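Long-range contacts in AxyAgu115A (Amphibacillus xylanus NBRC 15112, PDB 6NPS), which probably acts as a family GH115 alpha-glucuronidase, hydrolysing glucuronic acid side groups from glucuronoxylans such as arabinoglucuronoxylan: residues F692-F702 with E740-R748; A712-L723 with A755-P764. The protein carries 3 engineered substitutions. All coordinates share one frame; numbering follows the deposited sequence.

Contact 1 of 2, residues F692-F702 with E740-R748; sequences FLEPDVNQASF and ETIHVFVDR
Arg748 reaches from just beyond strand 740-746 into the segment Phe692-Asn698, a 3-10 end followed by a type I turn from Glu694 to Val697. From CB the chain sets out with CG anti to the carbonyl carbon (chi1 -64°) and runs extended to NE, with CG and then CD passing alongside Asn698 OD1; Arg748 CD comes within 3.2 Å of Asn698 OD1. NE gives Asn698 OD1 a weak, bent bond and shares Val697 O with NH2. Val697 O thus lies at the guanidinium edge, gripped side-on by two nitrogens, the closer being Arg748 NH2 at 2.9 Å. NH2 also donates to Phe692 O, again near the guanidinium plane. Over one face of the group sits Pro695 O, 3.3 Å from Arg748 CZ. NH1 turns to Val775 O and Asn776 OD1, so the plane is fixed from several directions.

Beside it, Val746 lays CG2 over the centre of the Phe692 ring as a CH-pi contact, 3.5 Å from the ring centroid. The ring edge meets Val744 O near its plane. Strand 700-702 then pairs antiparallel with 740-746: Ile742 N bonds Phe702 O at 2.7 Å, and Phe702 N returns the bond to Ile742 O. Phe702, its CG between the backbone N and the carbonyl carbon (chi1 64°), swings its ring across Ile742, whose CB packs over one face, offset toward the rim. Where the strands diverge, Val744 N still reaches Ala700 O, while water carries the return link from Val744 O to Ala700 N and, further on, joins Asn698 O to Val746 N.

The chemistry divides the labour: carbonyl oxygens of Phe692 and Val697, outside the regular pairing, are met by one arginine, while apolar groups pack along the paired strands and beyond them.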
loop_
_atom_site.group_PDB
_atom_site.type_symbol
_atom_site.label_atom_id
_atom_site.label_comp_id
_atom_site.label_asym_id
_atom_site.label_seq_id
_atom_site.Cartn_x
_atom_site.Cartn_y
_atom_site.Cartn_z
ATOM N N PHE A 692 5.121 -30.552 -10.116
ATOM C CA PHE A 692 5.550 -31.868 -10.606
ATOM C C PHE A 692 6.635 -31.762 -11.659
ATOM O O PHE A 692 7.056 -32.789 -12.190
ATOM C CB PHE A 692 4.351 -32.663 -11.162
ATOM C CG PHE A 692 3.263 -32.867 -10.140
ATOM C CD1 PHE A 692 3.369 -33.866 -9.182
ATOM C CD2 PHE A 692 2.157 -32.016 -10.098
ATOM C CE1 PHE A 692 2.365 -34.041 -8.211
ATOM C CE2 PHE A 692 1.173 -32.171 -9.131
ATOM C CZ PHE A 692 1.274 -33.181 -8.190
ATOM N N LEU A 693 7.119 -30.545 -11.945
ATOM C CA LEU A 693 8.305 -30.386 -12.772
ATOM C C LEU A 693 9.565 -30.910 -12.086
ATOM O O LEU A 693 10.593 -31.068 -12.750
ATOM C CB LEU A 693 8.460 -28.906 -13.155
ATOM C CG LEU A 693 7.451 -28.388 -14.198
ATOM C CD1 LEU A 693 7.684 -26.939 -14.528
ATOM C CD2 LEU A 693 7.460 -29.228 -15.512
ATOM N N GLU A 694 9.511 -31.223 -10.776
ATOM C CA GLU A 694 10.616 -31.991 -10.187
ATOM C C GLU A 694 10.231 -33.458 -10.063
ATOM O O GLU A 694 9.196 -33.766 -9.457
ATOM C CB GLU A 694 10.976 -31.415 -8.819
ATOM C CG GLU A 694 11.232 -29.918 -8.967
ATOM C CD GLU A 694 11.735 -29.173 -7.713
ATOM O OE1 GLU A 694 11.231 -29.397 -6.587
ATOM O OE2 GLU A 694 12.617 -28.308 -7.886
ATOM N N PRO A 695 11.055 -34.370 -10.591
ATOM C CA PRO A 695 10.659 -35.787 -10.693
ATOM C C PRO A 695 10.347 -36.465 -9.371
ATOM O O PRO A 695 9.605 -37.453 -9.369
ATOM C CB PRO A 695 11.880 -36.457 -11.341
ATOM C CG PRO A 695 12.797 -35.384 -11.729
ATOM C CD PRO A 695 12.459 -34.152 -10.973
ATOM N N ASP A 696 10.887 -36.008 -8.253
ATOM C CA ASP A 696 10.626 -36.682 -6.996
ATOM C C ASP A 696 9.500 -36.050 -6.194
ATOM O O ASP A 696 9.306 -36.423 -5.034
ATOM C CB ASP A 696 11.901 -36.734 -6.143
ATOM C CG ASP A 696 12.453 -35.357 -5.802
ATOM O OD1 ASP A 696 11.985 -34.333 -6.354
ATOM O OD2 ASP A 696 13.392 -35.312 -4.978
ATOM N N VAL A 697 8.746 -35.108 -6.762
ATOM C CA VAL A 697 7.642 -34.496 -6.040
ATOM C C VAL A 697 6.339 -35.226 -6.376
ATOM O O VAL A 697 6.029 -35.496 -7.547
ATOM C CB VAL A 697 7.563 -32.994 -6.330
ATOM C CG1 VAL A 697 6.331 -32.387 -5.683
ATOM C CG2 VAL A 697 8.835 -32.324 -5.770
ATOM N N ASN A 698 5.581 -35.586 -5.341
ATOM C CA ASN A 698 4.351 -36.327 -5.566
ATOM C C ASN A 698 3.152 -35.688 -4.870
ATOM O O ASN A 698 2.127 -36.352 -4.686
ATOM C CB ASN A 698 4.528 -37.778 -5.121
ATOM C CG ASN A 698 5.581 -38.486 -5.928
ATOM O OD1 ASN A 698 5.386 -38.758 -7.112
ATOM N ND2 ASN A 698 6.708 -38.773 -5.305
ATOM N N GLN A 699 3.247 -34.414 -4.495
ATOM C CA GLN A 699 2.099 -33.740 -3.907
ATOM C C GLN A 699 2.118 -32.271 -4.295
ATOM O O GLN A 699 3.183 -31.658 -4.384
ATOM C CB GLN A 699 2.069 -33.874 -2.377
ATOM C CG GLN A 699 3.174 -33.132 -1.659
ATOM C CD GLN A 699 3.333 -33.594 -0.216
ATOM O OE1 GLN A 699 2.595 -34.462 0.254
ATOM N NE2 GLN A 699 4.311 -33.028 0.485
ATOM N N ALA A 700 0.932 -31.714 -4.509
ATOM C CA ALA A 700 0.792 -30.282 -4.755
ATOM C C ALA A 700 -0.636 -29.907 -4.383
ATOM O O ALA A 700 -1.478 -30.777 -4.134
ATOM C CB ALA A 700 1.093 -29.922 -6.208
ATOM N N SER A 701 -0.914 -28.605 -4.348
ATOM C CA SER A 701 -2.282 -28.259 -3.990
ATOM C C SER A 701 -2.649 -26.888 -4.516
ATOM O O SER A 701 -1.786 -26.068 -4.844
ATOM C CB SER A 701 -2.516 -28.326 -2.472
ATOM O OG SER A 701 -1.665 -27.482 -1.753
ATOM N N PHE A 702 -3.961 -26.671 -4.633
ATOM C CA PHE A 702 -4.494 -25.338 -4.871
ATOM C C PHE A 702 -5.656 -25.115 -3.920
ATOM O O PHE A 702 -6.167 -26.061 -3.311
ATOM C CB PHE A 702 -4.900 -25.155 -6.347
ATOM C CG PHE A 702 -6.014 -26.044 -6.823
ATOM C CD1 PHE A 702 -5.745 -27.318 -7.362
ATOM C CD2 PHE A 702 -7.335 -25.602 -6.776
ATOM C CE1 PHE A 702 -6.789 -28.123 -7.851
ATOM C CE2 PHE A 702 -8.376 -26.383 -7.256
ATOM C CZ PHE A 702 -8.117 -27.662 -7.802
ATOM N N GLU A 740 -11.325 -24.194 0.730
ATOM C CA GLU A 740 -11.041 -25.620 0.632
ATOM C C GLU A 740 -9.712 -25.802 -0.093
ATOM O O GLU A 740 -9.458 -25.149 -1.111
ATOM C CB GLU A 740 -12.177 -26.329 -0.106
ATOM C CG GLU A 740 -11.941 -27.813 -0.368
ATOM C CD GLU A 740 -12.217 -28.690 0.846
ATOM O OE1 GLU A 740 -12.552 -28.136 1.910
ATOM O OE2 GLU A 740 -12.099 -29.933 0.732
ATOM N N THR A 741 -8.841 -26.653 0.438
ATOM C CA THR A 741 -7.579 -26.971 -0.219
ATOM C C THR A 741 -7.729 -28.269 -1.004
ATOM O O THR A 741 -8.149 -29.286 -0.446
ATOM C CB THR A 741 -6.465 -27.089 0.814
ATOM O OG1 THR A 741 -6.240 -25.808 1.416
ATOM C CG2 THR A 741 -5.175 -27.602 0.164
ATOM N N ILE A 742 -7.433 -28.232 -2.300
ATOM C CA ILE A 742 -7.575 -29.405 -3.157
ATOM C C ILE A 742 -6.180 -29.963 -3.388
ATOM O O ILE A 742 -5.279 -29.233 -3.829
ATOM C CB ILE A 742 -8.263 -29.060 -4.494
ATOM C CG1 ILE A 742 -9.556 -28.228 -4.278
ATOM C CG2 ILE A 742 -8.496 -30.355 -5.352
ATOM C CD1 ILE A 742 -10.647 -28.893 -3.462
ATOM N N HIS A 743 -5.983 -31.241 -3.063
ATOM C CA HIS A 743 -4.714 -31.891 -3.348
ATOM C C HIS A 743 -4.728 -32.503 -4.735
ATOM O O HIS A 743 -5.725 -33.093 -5.169
ATOM C CB HIS A 743 -4.404 -32.940 -2.280
ATOM C CG HIS A 743 -4.523 -32.377 -0.907
ATOM N ND1 HIS A 743 -3.527 -31.620 -0.330
ATOM C CD2 HIS A 743 -5.564 -32.357 -0.042
ATOM C CE1 HIS A 743 -3.932 -31.198 0.852
ATOM N NE2 HIS A 743 -5.160 -31.643 1.056
ATOM N N VAL A 744 -3.600 -32.378 -5.423
ATOM C CA VAL A 744 -3.445 -32.874 -6.783
ATOM C C VAL A 744 -2.496 -34.070 -6.750
ATOM O O VAL A 744 -1.459 -34.016 -6.086
ATOM C CB VAL A 744 -2.894 -31.783 -7.717
ATOM C CG1 VAL A 744 -2.824 -32.305 -9.136
ATOM C CG2 VAL A 744 -3.801 -30.544 -7.681
ATOM N N PHE A 745 -2.822 -35.116 -7.510
ATOM C CA PHE A 745 -2.065 -36.377 -7.523
ATOM C C PHE A 745 -1.689 -36.729 -8.952
ATOM O O PHE A 745 -2.546 -36.713 -9.845
ATOM C CB PHE A 745 -2.857 -37.547 -6.916
ATOM C CG PHE A 745 -3.455 -37.231 -5.585
ATOM C CD1 PHE A 745 -2.638 -37.015 -4.485
ATOM C CD2 PHE A 745 -4.835 -37.118 -5.431
ATOM C CE1 PHE A 745 -3.178 -36.706 -3.247
ATOM C CE2 PHE A 745 -5.381 -36.810 -4.184
ATOM C CZ PHE A 745 -4.546 -36.595 -3.099
ATOM N N VAL A 746 -0.417 -37.076 -9.157
ATOM C CA VAL A 746 0.073 -37.549 -10.448
ATOM C C VAL A 746 0.500 -39.006 -10.300
ATOM O O VAL A 746 1.354 -39.329 -9.466
ATOM C CB VAL A 746 1.239 -36.681 -10.947
ATOM C CG1 VAL A 746 1.915 -37.330 -12.145
ATOM C CG2 VAL A 746 0.718 -35.296 -11.332
ATOM N N ASP A 747 -0.074 -39.880 -11.116
ATOM C CA ASP A 747 0.369 -41.269 -11.141
ATOM C C ASP A 747 1.569 -41.364 -12.067
ATOM O O ASP A 747 1.425 -41.367 -13.286
ATOM C CB ASP A 747 -0.751 -42.185 -11.602
ATOM C CG ASP A 747 -0.366 -43.659 -11.503
ATOM O OD1 ASP A 747 0.715 -43.969 -10.929
ATOM O OD2 ASP A 747 -1.159 -44.495 -11.987
ATOM N N ARG A 748 2.763 -41.455 -11.486
ATOM C CA ARG A 748 4.004 -41.509 -12.248
ATOM C C ARG A 748 4.286 -42.887 -12.826
ATOM O O ARG A 748 5.202 -43.021 -13.644
ATOM C CB ARG A 748 5.167 -41.044 -11.353
ATOM C CG ARG A 748 5.000 -39.569 -10.940
ATOM C CD ARG A 748 6.247 -39.058 -10.212
ATOM N NE ARG A 748 6.223 -37.616 -9.950
ATOM C CZ ARG A 748 6.697 -36.682 -10.767
ATOM N NH1 ARG A 748 7.206 -37.018 -11.948
ATOM N NH2 ARG A 748 6.639 -35.397 -10.411
HETATM O O HOH W 1 1.022 -37.455 -6.670
HETATM O O HOH W 2 -0.996 -33.885 -3.439
#

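Contact 2 of 2, residues A712-L723 with A755-P764; sequences AEYHISTDQDWL and AEGRITVKTP
Two central strands of a mixed sheet in a beta-sandwich meet here, 712-718 running antiparallel to 755-763. Reciprocal backbone bonds join His715 with Lys762 and Ser717 with Thr760; Thr760 N to Ser717 O spans 2.7 Å. On the face turned to the other sheet, Ile716 lies alongside Ile759, which is diagonal to it, CG2 to CG2 at 3.8 Å.

Past Thr718 side chains take over the pairing. Asp719 N still bonds Arg758 O, but Asp719 OD1 receives Arg758 N at 2.8 Å, from above the carboxylate plane. Gln720, bent at chi2 (-83°), lays CG against Gly757 CA and sends NE2 to Glu756 O at 3.1 Å, with an N-H...O angle of 157°. Replacing Gln720 with an alanine would remove this amide and would probably cost Glu756 O a donor while opening a gap over Gly757. Gly757 is hemmed in, with no side chain of its own to intrude: Trp722 CH2 approaches Gly757 N to 3.4 Å and Leu723 CD2 packs on its carbonyl carbon. Thr718 OG1 donates to Leu723 O, tying the end of the strand to the turn Gln720-Leu723.

The strand edge is thus continued by a carboxylate and an amide standing in for backbone groups, which keeps the two strands joined while the path turns away.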
loop_
_atom_site.group_PDB
_atom_site.type_symbol
_atom_site.label_atom_id
_atom_site.label_comp_id
_atom_site.label_asym_id
_atom_site.label_seq_id
_atom_site.Cartn_x
_atom_site.Cartn_y
_atom_site.Cartn_z
ATOM N N ALA A 712 -21.612 -21.193 -2.686
ATOM C CA ALA A 712 -20.989 -21.239 -4.004
ATOM C C ALA A 712 -20.473 -22.650 -4.233
ATOM O O ALA A 712 -19.600 -23.097 -3.491
ATOM C CB ALA A 712 -19.826 -20.245 -4.080
ATOM N N GLU A 713 -21.008 -23.345 -5.230
ATOM C CA GLU A 713 -20.573 -24.706 -5.543
ATOM C C GLU A 713 -19.451 -24.706 -6.572
ATOM O O GLU A 713 -19.449 -23.904 -7.507
ATOM C CB GLU A 713 -21.741 -25.538 -6.094
ATOM C CG GLU A 713 -22.896 -25.724 -5.136
ATOM C CD GLU A 713 -23.924 -26.737 -5.649
ATOM O OE1 GLU A 713 -23.511 -27.804 -6.162
ATOM O OE2 GLU A 713 -25.143 -26.460 -5.540
ATOM N N TYR A 714 -18.497 -25.615 -6.407
ATOM C CA TYR A 714 -17.463 -25.807 -7.408
ATOM C C TYR A 714 -17.513 -27.248 -7.926
ATOM O O TYR A 714 -18.009 -28.149 -7.239
ATOM C CB TYR A 714 -16.052 -25.473 -6.821
ATOM C CG TYR A 714 -15.703 -26.188 -5.535
ATOM C CD1 TYR A 714 -15.103 -27.441 -5.559
ATOM C CD2 TYR A 714 -15.985 -25.615 -4.293
ATOM C CE1 TYR A 714 -14.774 -28.111 -4.380
ATOM C CE2 TYR A 714 -15.659 -26.269 -3.112
ATOM C CZ TYR A 714 -15.061 -27.520 -3.167
ATOM O OH TYR A 714 -14.750 -28.182 -2.010
ATOM N N HIS A 715 -16.993 -27.465 -9.137
ATOM C CA HIS A 715 -16.883 -28.802 -9.731
ATOM C C HIS A 715 -15.510 -28.939 -10.383
ATOM O O HIS A 715 -15.103 -28.097 -11.196
ATOM C CB HIS A 715 -18.009 -29.053 -10.759
ATOM C CG HIS A 715 -19.351 -28.542 -10.312
ATOM N ND1 HIS A 715 -20.126 -29.194 -9.370
ATOM C CD2 HIS A 715 -20.035 -27.417 -10.646
ATOM C CE1 HIS A 715 -21.235 -28.503 -9.159
ATOM N NE2 HIS A 715 -21.204 -27.420 -9.919
ATOM N N ILE A 716 -14.784 -29.984 -10.020
ATOM C CA ILE A 716 -13.409 -30.191 -10.452
ATOM C C ILE A 716 -13.317 -31.450 -11.313
ATOM O O ILE A 716 -13.805 -32.515 -10.921
ATOM C CB ILE A 716 -12.487 -30.292 -9.224
ATOM C CG1 ILE A 716 -12.548 -28.978 -8.446
ATOM C CG2 ILE A 716 -11.062 -30.606 -9.637
ATOM C CD1 ILE A 716 -12.290 -29.134 -6.949
ATOM N N SER A 717 -12.673 -31.345 -12.470
ATOM C CA SER A 717 -12.406 -32.533 -13.266
ATOM C C SER A 717 -11.049 -32.396 -13.928
ATOM O O SER A 717 -10.496 -31.289 -14.037
ATOM C CB SER A 717 -13.492 -32.765 -14.328
ATOM O OG SER A 717 -13.489 -31.685 -15.239
ATOM N N THR A 718 -10.494 -33.528 -14.349
ATOM C CA THR A 718 -9.226 -33.523 -15.062
ATOM C C THR A 718 -9.389 -34.192 -16.417
ATOM O O THR A 718 -10.353 -34.919 -16.677
ATOM C CB THR A 718 -8.088 -34.214 -14.276
ATOM O OG1 THR A 718 -8.220 -35.628 -14.407
ATOM C CG2 THR A 718 -8.103 -33.843 -12.809
ATOM N N ASP A 719 -8.441 -33.927 -17.302
ATOM C CA ASP A 719 -8.545 -34.401 -18.671
ATOM C C ASP A 719 -7.569 -35.531 -18.977
ATOM O O ASP A 719 -7.303 -35.786 -20.150
ATOM C CB ASP A 719 -8.324 -33.241 -19.639
ATOM C CG ASP A 719 -6.866 -32.780 -19.683
ATOM O OD1 ASP A 719 -6.045 -33.175 -18.806
ATOM O OD2 ASP A 719 -6.551 -32.011 -20.622
ATOM N N GLN A 720 -6.983 -36.161 -17.949
ATOM C CA GLN A 720 -6.036 -37.266 -18.087
ATOM C C GLN A 720 -6.278 -38.270 -16.967
ATOM O O GLN A 720 -6.487 -37.879 -15.813
ATOM C CB GLN A 720 -4.570 -36.778 -17.995
ATOM C CG GLN A 720 -4.175 -35.623 -18.932
ATOM C CD GLN A 720 -3.829 -36.115 -20.322
ATOM O OE1 GLN A 720 -4.330 -37.143 -20.750
ATOM N NE2 GLN A 720 -2.981 -35.378 -21.035
ATOM N N ASP A 721 -6.155 -39.570 -17.288
ATOM C CA ASP A 721 -6.351 -40.618 -16.292
ATOM C C ASP A 721 -5.267 -40.628 -15.222
ATOM O O ASP A 721 -5.554 -40.978 -14.072
ATOM C CB ASP A 721 -6.429 -41.975 -16.989
ATOM C CG ASP A 721 -7.539 -42.019 -18.030
ATOM O OD1 ASP A 721 -7.277 -42.424 -19.185
ATOM O OD2 ASP A 721 -8.673 -41.608 -17.695
ATOM N N TRP A 722 -4.030 -40.236 -15.550
ATOM C CA TRP A 722 -2.976 -40.170 -14.526
ATOM C C TRP A 722 -3.074 -38.975 -13.563
ATOM O O TRP A 722 -2.261 -38.901 -12.614
ATOM C CB TRP A 722 -1.593 -40.130 -15.182
ATOM C CG TRP A 722 -1.453 -39.113 -16.261
ATOM C CD1 TRP A 722 -1.723 -39.294 -17.594
ATOM C CD2 TRP A 722 -1.002 -37.757 -16.125
ATOM N NE1 TRP A 722 -1.464 -38.123 -18.286
ATOM C CE2 TRP A 722 -1.015 -37.177 -17.407
ATOM C CE3 TRP A 722 -0.570 -36.978 -15.041
ATOM C CZ2 TRP A 722 -0.633 -35.840 -17.635
ATOM C CZ3 TRP A 722 -0.187 -35.661 -15.273
ATOM C CH2 TRP A 722 -0.222 -35.112 -16.563
ATOM N N LEU A 723 -4.001 -38.038 -13.772
ATOM C CA LEU A 723 -4.054 -36.789 -13.003
ATOM C C LEU A 723 -5.376 -36.729 -12.250
ATOM O O LEU A 723 -6.445 -36.853 -12.858
ATOM C CB LEU A 723 -3.910 -35.570 -13.924
ATOM C CG LEU A 723 -4.047 -34.140 -13.347
ATOM C CD1 LEU A 723 -2.938 -33.852 -12.376
ATOM C CD2 LEU A 723 -4.033 -33.105 -14.503
ATOM N N ALA A 755 4.948 -34.850 -19.649
ATOM C CA ALA A 755 3.521 -34.937 -19.926
ATOM C C ALA A 755 2.878 -33.652 -19.436
ATOM O O ALA A 755 3.449 -32.927 -18.622
ATOM C CB ALA A 755 2.893 -36.159 -19.253
ATOM N N GLU A 756 1.690 -33.356 -19.940
ATOM C CA GLU A 756 0.984 -32.189 -19.433
ATOM C C GLU A 756 -0.501 -32.486 -19.346
ATOM O O GLU A 756 -1.094 -32.989 -20.308
ATOM C CB GLU A 756 1.240 -30.982 -20.325
ATOM C CG GLU A 756 0.555 -29.711 -19.842
ATOM C CD GLU A 756 0.779 -28.564 -20.795
ATOM O OE1 GLU A 756 1.907 -28.031 -20.797
ATOM O OE2 GLU A 756 -0.158 -28.214 -21.555
ATOM N N GLY A 757 -1.100 -32.226 -18.182
ATOM C CA GLY A 757 -2.518 -32.428 -17.994
ATOM C C GLY A 757 -3.197 -31.114 -17.617
ATOM O O GLY A 757 -2.539 -30.095 -17.336
ATOM N N ARG A 758 -4.522 -31.142 -17.596
ATOM C CA ARG A 758 -5.252 -29.938 -17.213
ATOM C C ARG A 758 -6.363 -30.278 -16.236
ATOM O O ARG A 758 -7.088 -31.267 -16.412
ATOM C CB ARG A 758 -5.842 -29.222 -18.439
ATOM C CG ARG A 758 -4.786 -28.636 -19.362
ATOM C CD ARG A 758 -5.364 -28.263 -20.726
ATOM N NE ARG A 758 -5.279 -26.827 -20.946
ATOM C CZ ARG A 758 -4.192 -26.191 -21.377
ATOM N NH1 ARG A 758 -3.081 -26.868 -21.663
ATOM N NH2 ARG A 758 -4.221 -24.868 -21.524
ATOM N N ILE A 759 -6.481 -29.449 -15.205
ATOM C CA ILE A 759 -7.562 -29.517 -14.235
ATOM C C ILE A 759 -8.542 -28.392 -14.551
ATOM O O ILE A 759 -8.132 -27.239 -14.753
ATOM C CB ILE A 759 -7.016 -29.372 -12.797
ATOM C CG1 ILE A 759 -5.946 -30.430 -12.492
ATOM C CG2 ILE A 759 -8.172 -29.347 -11.761
ATOM C CD1 ILE A 759 -5.093 -30.052 -11.284
ATOM N N THR A 760 -9.828 -28.703 -14.576
ATOM C CA THR A 760 -10.850 -27.692 -14.799
ATOM C C THR A 760 -11.645 -27.473 -13.513
ATOM O O THR A 760 -12.158 -28.429 -12.926
ATOM C CB THR A 760 -11.766 -28.102 -15.940
ATOM O OG1 THR A 760 -11.049 -27.961 -17.174
ATOM C CG2 THR A 760 -13.021 -27.201 -15.955
ATOM N N VAL A 761 -11.725 -26.221 -13.063
ATOM C CA VAL A 761 -12.469 -25.864 -11.854
ATOM C C VAL A 761 -13.617 -24.958 -12.277
ATOM O O VAL A 761 -13.387 -23.801 -12.663
ATOM C CB VAL A 761 -11.606 -25.146 -10.817
ATOM C CG1 VAL A 761 -12.453 -24.872 -9.568
ATOM C CG2 VAL A 761 -10.373 -25.974 -10.483
ATOM N N LYS A 762 -14.844 -25.445 -12.146
ATOM C CA LYS A 762 -16.015 -24.661 -12.500
ATOM C C LYS A 762 -16.620 -24.063 -11.240
ATOM O O LYS A 762 -16.780 -24.755 -10.222
ATOM C CB LYS A 762 -17.031 -25.496 -13.280
ATOM C CG LYS A 762 -16.586 -25.610 -14.724
ATOM C CD LYS A 762 -17.672 -26.077 -15.679
ATOM C CE LYS A 762 -18.538 -27.153 -15.059
ATOM N NZ LYS A 762 -18.119 -28.537 -15.445
ATOM N N THR A 763 -16.899 -22.753 -11.295
ATOM C CA THR A 763 -17.459 -22.006 -10.179
ATOM C C THR A 763 -18.759 -21.357 -10.643
ATOM O O THR A 763 -19.068 -21.392 -11.842
ATOM C CB THR A 763 -16.484 -20.930 -9.695
ATOM O OG1 THR A 763 -16.504 -19.851 -10.634
ATOM C CG2 THR A 763 -15.045 -21.484 -9.537
ATOM N N PRO A 764 -19.551 -20.766 -9.742
ATOM C CA PRO A 764 -20.838 -20.195 -10.176
ATOM C C PRO A 764 -20.711 -19.106 -11.220
ATOM O O PRO A 764 -21.681 -18.863 -11.945
ATOM C CB PRO A 764 -21.445 -19.664 -8.869
ATOM C CG PRO A 764 -20.912 -20.641 -7.836
ATOM C CD PRO A 764 -19.485 -20.866 -8.269
HETATM O O HOH W 3 -14.866 -29.198 -14.060
HETATM O O HOH W 4 -3.753 -31.342 -21.658
#

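Overall arrangement
Contacts 1 and 2 lie about 13 Å apart, centre to centre, in the two facing sheets of one beta-sandwich toward the C-terminal half of the chain. Along the sequence they alternate: 692-702, 712-723, 740-748, 755-764, so each pairing is closed only after the chain has visited the other sheet. Leu723 ends the segment of contact 2 yet opens strand 723-725, which pairs with 739-746 in the sheet of contact 1. The layers meet through Ile716 on Ile742 and Val761 on Phe702, while Leu723 packs on Val744 within the sheet of contact 1, and a probable hydrogen bond runs from Asp747 N to Trp722 O. This interleaving knits the sandwich into one unit, well away from the centre of the chain.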